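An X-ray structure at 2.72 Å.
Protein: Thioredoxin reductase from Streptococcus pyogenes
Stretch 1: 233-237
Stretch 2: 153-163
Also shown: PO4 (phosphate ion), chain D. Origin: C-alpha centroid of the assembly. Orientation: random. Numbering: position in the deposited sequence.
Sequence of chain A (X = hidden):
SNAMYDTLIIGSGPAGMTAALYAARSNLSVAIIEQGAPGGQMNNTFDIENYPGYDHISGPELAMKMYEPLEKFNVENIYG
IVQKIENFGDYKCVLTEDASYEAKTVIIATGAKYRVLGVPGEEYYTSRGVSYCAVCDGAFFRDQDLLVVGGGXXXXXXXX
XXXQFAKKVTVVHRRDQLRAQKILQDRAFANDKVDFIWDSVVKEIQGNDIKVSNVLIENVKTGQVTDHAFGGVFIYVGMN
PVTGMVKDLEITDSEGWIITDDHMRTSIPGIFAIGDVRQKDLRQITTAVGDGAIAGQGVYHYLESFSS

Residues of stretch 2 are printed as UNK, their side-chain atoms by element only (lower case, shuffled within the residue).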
# COMPACT_ATOMS: atom_id res chain seq x y z
N VAL A 233 -16.64 -23.02 -1.40
CA VAL A 233 -15.70 -23.72 -0.54
C VAL A 233 -14.47 -22.83 -0.34
O VAL A 233 -13.99 -22.20 -1.29
CB VAL A 233 -15.33 -25.11 -1.10
CG1 VAL A 233 -14.23 -25.04 -2.12
CG2 VAL A 233 -14.97 -26.08 0.05
N PHE A 234 -14.05 -22.70 0.92
CA PHE A 234 -12.85 -21.98 1.31
C PHE A 234 -11.95 -22.92 2.09
O PHE A 234 -12.38 -23.56 3.07
CB PHE A 234 -13.21 -20.72 2.13
CG PHE A 234 -14.05 -19.71 1.38
CD1 PHE A 234 -15.38 -19.95 1.12
CD2 PHE A 234 -13.47 -18.54 0.88
CE1 PHE A 234 -16.15 -19.03 0.40
CE2 PHE A 234 -14.24 -17.62 0.16
CZ PHE A 234 -15.58 -17.87 -0.08
N ILE A 235 -10.72 -23.06 1.61
CA ILE A 235 -9.73 -23.97 2.14
C ILE A 235 -8.53 -23.17 2.59
O ILE A 235 -8.01 -22.34 1.84
CB ILE A 235 -9.29 -25.02 1.10
CG1 ILE A 235 -10.49 -25.63 0.41
CG2 ILE A 235 -8.41 -26.10 1.76
CD1 ILE A 235 -10.20 -26.11 -0.99
N TYR A 236 -8.11 -23.41 3.81
CA TYR A 236 -6.82 -22.93 4.29
C TYR A 236 -6.06 -24.09 4.92
O TYR A 236 -6.52 -24.65 5.92
CB TYR A 236 -6.93 -21.77 5.28
CG TYR A 236 -5.74 -20.90 5.01
CD1 TYR A 236 -4.77 -20.63 5.96
CD2 TYR A 236 -5.53 -20.43 3.74
CE1 TYR A 236 -3.64 -19.84 5.65
CE2 TYR A 236 -4.44 -19.65 3.42
CZ TYR A 236 -3.51 -19.37 4.36
OH TYR A 236 -2.45 -18.57 3.95
N VAL A 237 -4.94 -24.46 4.32
CA VAL A 237 -4.10 -25.54 4.82
C VAL A 237 -2.70 -25.08 5.16
O VAL A 237 -1.84 -25.92 5.44
CB VAL A 237 -4.07 -26.71 3.82
CG1 VAL A 237 -5.32 -27.55 3.95
CG2 VAL A 237 -3.95 -26.18 2.40
N UNK A 153 -6.67 -22.71 13.89
CA UNK A 153 -7.11 -21.34 14.09
C UNK A 153 -7.59 -20.72 12.78
O UNK A 153 -8.61 -20.01 12.75
o UNK A 153 -6.73 -21.27 16.82
c UNK A 153 -5.79 -20.75 16.18
c UNK A 153 -5.98 -20.50 14.69
o UNK A 153 -4.71 -20.43 16.71
N UNK A 154 -6.87 -20.99 11.69
CA UNK A 154 -7.18 -20.37 10.41
C UNK A 154 -8.58 -20.73 9.94
O UNK A 154 -9.36 -19.85 9.55
o UNK A 154 -4.83 -20.47 9.77
c UNK A 154 -6.15 -20.80 9.36
N UNK A 155 -8.93 -22.01 9.99
CA UNK A 155 -10.23 -22.45 9.50
C UNK A 155 -11.36 -21.87 10.34
O UNK A 155 -12.36 -21.38 9.80
c UNK A 155 -10.30 -23.98 9.50
N UNK A 156 -11.22 -21.90 11.67
CA UNK A 156 -12.28 -21.42 12.54
C UNK A 156 -12.49 -19.92 12.35
O UNK A 156 -13.61 -19.45 12.08
c UNK A 156 -13.06 -21.21 14.92
c UNK A 156 -11.97 -21.76 14.01
c UNK A 156 -11.84 -23.27 14.18
N UNK A 157 -11.41 -19.14 12.47
CA UNK A 157 -11.54 -17.69 12.38
C UNK A 157 -12.01 -17.27 11.00
O UNK A 157 -12.86 -16.38 10.87
o UNK A 157 -8.95 -14.67 13.31
c UNK A 157 -10.22 -17.02 12.74
o UNK A 157 -9.36 -14.70 15.47
c UNK A 157 -10.17 -16.53 14.18
c UNK A 157 -9.44 -15.21 14.33
N UNK A 158 -11.49 -17.90 9.95
CA UNK A 158 -11.96 -17.59 8.60
C UNK A 158 -13.43 -17.97 8.43
O UNK A 158 -14.16 -17.31 7.68
c UNK A 158 -11.08 -18.27 7.55
c UNK A 158 -10.70 -20.20 5.94
o UNK A 158 -10.35 -21.38 6.15
c UNK A 158 -11.67 -19.53 6.91
o UNK A 158 -10.29 -19.53 4.97
N UNK A 159 -13.89 -18.99 9.16
CA UNK A 159 -15.29 -19.38 9.08
C UNK A 159 -16.19 -18.32 9.72
O UNK A 159 -17.17 -17.87 9.10
c UNK A 159 -15.50 -20.74 9.75
N UNK A 160 -15.88 -17.91 10.95
CA UNK A 160 -16.76 -16.92 11.57
C UNK A 160 -16.63 -15.57 10.88
O UNK A 160 -17.57 -14.77 10.91
c UNK A 160 -14.75 -16.81 14.90
c UNK A 160 -15.05 -16.98 13.43
c UNK A 160 -17.37 -17.85 13.83
c UNK A 160 -16.53 -16.82 13.09
N UNK A 161 -15.50 -15.30 10.23
CA UNK A 161 -15.45 -14.13 9.35
C UNK A 161 -16.40 -14.32 8.17
O UNK A 161 -17.06 -13.36 7.74
c UNK A 161 -13.79 -10.82 5.83
c UNK A 161 -13.81 -13.13 6.44
c UNK A 161 -13.99 -11.46 8.13
c UNK A 161 -13.94 -12.81 7.79
c UNK A 161 -13.91 -10.47 7.16
c UNK A 161 -14.02 -13.88 8.85
o UNK A 161 -13.71 -9.85 4.86
c UNK A 161 -13.74 -12.15 5.47
N UNK A 162 -16.49 -15.54 7.65
CA UNK A 162 -17.40 -15.81 6.55
C UNK A 162 -18.87 -15.72 6.96
O UNK A 162 -19.73 -15.53 6.10
c UNK A 162 -15.90 -17.22 5.02
c UNK A 162 -16.07 -16.21 3.91
c UNK A 162 -15.67 -18.61 4.46
c UNK A 162 -17.11 -17.19 5.95
N UNK A 163 -19.17 -15.84 8.26
CA UNK A 163 -20.55 -15.64 8.71
C UNK A 163 -21.06 -14.24 8.42
O UNK A 163 -22.27 -14.01 8.46
o UNK A 163 -19.90 -15.00 10.95
c UNK A 163 -20.22 -17.35 10.52
c UNK A 163 -20.68 -15.94 10.20
P PO4 D . -3.35 -23.37 11.54
O1 PO4 D . -1.85 -23.38 11.40
O2 PO4 D . -3.75 -24.12 12.79
O3 PO4 D . -3.98 -24.02 10.33
O4 PO4 D . -3.83 -21.94 11.65

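Position 153 carries two carbons, the second bearing two oxygens, and reaches nothing on stretch 1: the short acid Asp153. Its backbone N makes a weak hydrogen bond to phosphate O2 (3.4 Å).

Position 154 has one carbon, then one oxygen. The carbon, CB, lies 3.7 Å from CD1 of Tyr236, at the edge of the ring and near its plane. This is Ser154. Its OG hydrogen-bonds O4 of the phosphate at 2.6 Å, and its backbone N bonds the same O4 at 3.2 Å; the hydroxyl binds the ion, and both CB and OG lie close to CD1 of Tyr236.

Position 155 shows a single carbon, pointing sideways: Ala155. Its CA is 6.2 Å from CA of Tyr236, a close backbone approach with a methyl as the whole side chain.

Position 156 has one carbon carrying two more, with no reach to stretch 1; it is Val156, buried. At 157, three carbons run in line and the third bears two oxygens: Glu157, also out of reach.

Position 158 has the same atoms, but its CA-to-CB bond points toward stretch 1, and its two oxygens approach CB of Tyr236 and CB of Phe234. This is Glu158. OE1 lies 3.6 Å from CB of Tyr236 and OE2 4.2 Å from CB of Phe234; neither approach is a hydrogen bond, and the closest neighbours of the acid on stretch 1 are carbons.

Position 159 is again a lone carbon, sideways and buried: Ala159, its CA 8.5 Å from CA of Phe234. Position 160 has four carbons, forked at the first, one arm two carbons long: Ile160, far from stretch 1. Position 161 bears one carbon and a six-carbon ring with an oxygen, making it Tyr161, likewise without contact.

Position 162 has four carbons forked at the second, and one tip lies over a face of the Phe234 ring. It is Leu162: CD1 sits 3.6 Å from CD1 of Phe234, and the same methyl makes a CH-pi contact 26° off the ring normal.

Position 163, one carbon carrying an oxygen and a carbon, is Thr163; its OG1 donates a very short hydrogen bond, 2.3 Å, to O of Ile160.

The rule is one of spacing. Residues 154, 158 and 162, four apart, point toward stretch 1, where the alternation of the strand 233-235 carries on into the loop: Phe234 and Tyr236 face the helix, Val233, Ile235 and Val237 face away. Strand and helix run at 146°, closer to antiparallel than parallel, so Leu162 meets Phe234 and Ser154 meets Tyr236, with Glu158 touching both. No hydrogen bond crosses; packing carries the 273 Å² contact.

Stretch 2 153-163: DSAVEEAIYLT
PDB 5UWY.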